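DNA ligase (Aquifex aeolicus, PDB 3QWU) probably joins nucleic acid ends in an ATP-dependent, adenylating reaction, and binds adenosine and calcium. Local coordinates at residues R119-N124 against L176-L182. Sequence-based numbering, arbitrary orientation.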
loop_
_atom_site.group_PDB
_atom_site.type_symbol
_atom_site.label_atom_id
_atom_site.label_comp_id
_atom_site.label_asym_id
_atom_site.label_seq_id
_atom_site.Cartn_x
_atom_site.Cartn_y
_atom_site.Cartn_z
ATOM N N ARG A 119 -9.154 -5.865 43.895
ATOM C CA ARG A 119 -10.235 -6.297 44.822
ATOM C C ARG A 119 -11.435 -6.860 44.073
ATOM O O ARG A 119 -11.951 -7.914 44.426
ATOM C CB ARG A 119 -10.716 -5.086 45.657
ATOM C CG ARG A 119 -11.563 -5.369 46.875
ATOM C CD ARG A 119 -11.751 -4.085 47.720
ATOM N NE ARG A 119 -13.159 -3.643 47.804
ATOM C CZ ARG A 119 -13.668 -2.495 47.321
ATOM N NH1 ARG A 119 -12.899 -1.606 46.687
ATOM N NH2 ARG A 119 -14.978 -2.224 47.463
ATOM N N ILE A 120 -11.881 -6.148 43.039
ATOM C CA ILE A 120 -12.978 -6.648 42.162
ATOM C C ILE A 120 -12.810 -8.116 41.696
ATOM O O ILE A 120 -13.755 -8.894 41.705
ATOM C CB ILE A 120 -13.205 -5.727 40.953
ATOM C CG1 ILE A 120 -14.342 -6.245 40.065
ATOM C CG2 ILE A 120 -11.958 -5.624 40.100
ATOM C CD1 ILE A 120 -14.667 -5.309 38.891
ATOM N N LEU A 121 -11.609 -8.508 41.334
ATOM C CA LEU A 121 -11.357 -9.902 40.972
ATOM C C LEU A 121 -11.388 -10.779 42.234
ATOM O O LEU A 121 -12.014 -11.852 42.245
ATOM C CB LEU A 121 -10.016 -10.072 40.189
ATOM C CG LEU A 121 -9.909 -9.316 38.825
ATOM C CD1 LEU A 121 -8.569 -9.540 38.118
ATOM C CD2 LEU A 121 -11.077 -9.652 37.863
ATOM N N ASP A 122 -10.758 -10.334 43.309
ATOM C CA ASP A 122 -10.824 -11.099 44.545
ATOM C C ASP A 122 -12.272 -11.438 44.890
ATOM O O ASP A 122 -12.554 -12.567 45.323
ATOM C CB ASP A 122 -10.175 -10.352 45.698
ATOM C CG ASP A 122 -8.684 -10.144 45.491
ATOM O OD1 ASP A 122 -8.068 -10.912 44.717
ATOM O OD2 ASP A 122 -8.127 -9.205 46.086
ATOM N N GLU A 123 -13.180 -10.486 44.695
ATOM C CA GLU A 123 -14.585 -10.659 45.059
ATOM C C GLU A 123 -15.411 -11.272 43.943
ATOM O O GLU A 123 -16.477 -11.759 44.186
ATOM C CB GLU A 123 -15.217 -9.323 45.501
ATOM C CG GLU A 123 -14.469 -8.736 46.716
ATOM C CD GLU A 123 -15.107 -7.500 47.331
ATOM O OE1 GLU A 123 -16.077 -6.948 46.788
ATOM O OE2 GLU A 123 -14.634 -7.071 48.382
ATOM N N ASN A 124 -14.914 -11.229 42.719
ATOM C CA ASN A 124 -15.598 -11.752 41.564
ATOM C C ASN A 124 -14.551 -12.424 40.677
ATOM O O ASN A 124 -14.249 -11.918 39.612
ATOM C CB ASN A 124 -16.275 -10.607 40.814
ATOM C CG ASN A 124 -17.085 -9.658 41.754
ATOM O OD1 ASN A 124 -18.298 -9.838 41.892
ATOM N ND2 ASN A 124 -16.408 -8.660 42.393
ATOM N N LEU A 176 -20.213 -2.224 38.185
ATOM C CA LEU A 176 -18.944 -2.704 38.716
ATOM C C LEU A 176 -17.893 -1.605 38.823
ATOM O O LEU A 176 -17.126 -1.575 39.776
ATOM C CB LEU A 176 -18.398 -3.860 37.921
ATOM C CG LEU A 176 -19.218 -5.131 38.075
ATOM C CD1 LEU A 176 -18.930 -6.062 36.888
ATOM C CD2 LEU A 176 -19.017 -5.887 39.483
ATOM N N ILE A 177 -17.842 -0.719 37.838
ATOM C CA ILE A 177 -16.857 0.357 37.803
ATOM C C ILE A 177 -17.144 1.362 38.901
ATOM O O ILE A 177 -16.223 1.856 39.558
ATOM C CB ILE A 177 -16.901 1.083 36.473
ATOM C CG1 ILE A 177 -16.429 0.159 35.343
ATOM C CG2 ILE A 177 -16.054 2.346 36.498
ATOM C CD1 ILE A 177 -16.717 0.728 33.904
ATOM N N GLU A 178 -18.417 1.648 39.136
ATOM C CA GLU A 178 -18.792 2.579 40.205
ATOM C C GLU A 178 -18.476 1.934 41.583
ATOM O O GLU A 178 -17.877 2.569 42.455
ATOM C CB GLU A 178 -20.244 3.050 40.039
ATOM C CG GLU A 178 -20.932 3.594 41.309
ATOM C CD GLU A 178 -20.730 5.123 41.590
ATOM O OE1 GLU A 178 -19.751 5.747 41.087
ATOM O OE2 GLU A 178 -21.571 5.686 42.351
ATOM N N LYS A 179 -18.796 0.662 41.745
ATOM C CA LYS A 179 -18.616 0.002 43.035
ATOM C C LYS A 179 -17.152 -0.009 43.481
ATOM O O LYS A 179 -16.846 0.414 44.598
ATOM C CB LYS A 179 -19.158 -1.425 42.970
ATOM C CG LYS A 179 -19.192 -2.136 44.310
ATOM C CD LYS A 179 -19.834 -3.492 44.196
ATOM C CE LYS A 179 -19.710 -4.253 45.486
ATOM N NZ LYS A 179 -19.499 -5.700 45.233
ATOM N N TYR A 180 -16.262 -0.433 42.572
ATOM C CA TYR A 180 -14.852 -0.669 42.861
ATOM C C TYR A 180 -13.943 0.489 42.481
ATOM O O TYR A 180 -12.705 0.420 42.625
ATOM C CB TYR A 180 -14.416 -1.932 42.141
ATOM C CG TYR A 180 -15.073 -3.168 42.716
ATOM C CD1 TYR A 180 -16.049 -3.880 42.012
ATOM C CD2 TYR A 180 -14.720 -3.629 43.984
ATOM C CE1 TYR A 180 -16.637 -5.026 42.579
ATOM C CE2 TYR A 180 -15.276 -4.746 44.526
ATOM C CZ TYR A 180 -16.231 -5.437 43.843
ATOM O OH TYR A 180 -16.769 -6.511 44.454
ATOM N N ASN A 181 -14.576 1.533 41.953
ATOM C CA ASN A 181 -13.914 2.766 41.601
ATOM C C ASN A 181 -12.834 2.651 40.559
ATOM O O ASN A 181 -11.795 3.262 40.670
ATOM C CB ASN A 181 -13.303 3.337 42.843
ATOM C CG ASN A 181 -13.492 4.784 42.903
ATOM O OD1 ASN A 181 -14.578 5.275 43.342
ATOM N ND2 ASN A 181 -12.480 5.520 42.438
ATOM N N LEU A 182 -13.102 1.896 39.514
ATOM C CA LEU A 182 -12.107 1.645 38.483
ATOM C C LEU A 182 -11.927 2.852 37.543
ATOM O O LEU A 182 -12.846 3.606 37.319
ATOM C CB LEU A 182 -12.505 0.381 37.707
ATOM C CG LEU A 182 -12.670 -0.874 38.605
ATOM C CD1 LEU A 182 -13.076 -2.109 37.810
ATOM C CD2 LEU A 182 -11.362 -1.131 39.393
#
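The short helix 119-123 and the C-terminal turn of helix 170-180 meet on the outer side of the nucleotidyltransferase-like domain, away from the adenosine pocket. The short segments cross at 110°, their axes 11.1 Å apart, and Tyr-180 fills the space between them. Ile-120 lies over one face of its ring in a CH-pi contact, CB 3.7 Å from the ring centroid. Ile-120 CD1 packs 4.1 Å from Leu-176 CB and 3.7 Å from Leu-182 CD1; all three side chains also touch Phe-159 of strand 153-161, so both helices rest on the same sheet. At the ring's edge, the Arg-119 guanidinium turns one face to Tyr-180 CD2, its CZ 3.7 Å away. At the outer end, Tyr-180 OH donates a very short 2.5 Å hydrogen bond to Glu-123 OE1 and accepts one from Asn-124 ND2 (3.0 Å) and another from Lys-179 NZ (3.0 Å). Asn-124 ND2 also bonds to Ile-120 O (2.8 Å), so one amide nitrogen serves both. Long salt bridges tie Glu-123 OE1 to Lys-179 NZ (4.0 Å) and Glu-123 OE2 to Arg-119 NE (3.8 Å). The tyrosine thus joins two chemistries, one ring face covered by Ile-120, its edge facing Arg-119 and Glu-123, its hydroxyl held in a polar network with exposed charged side chains.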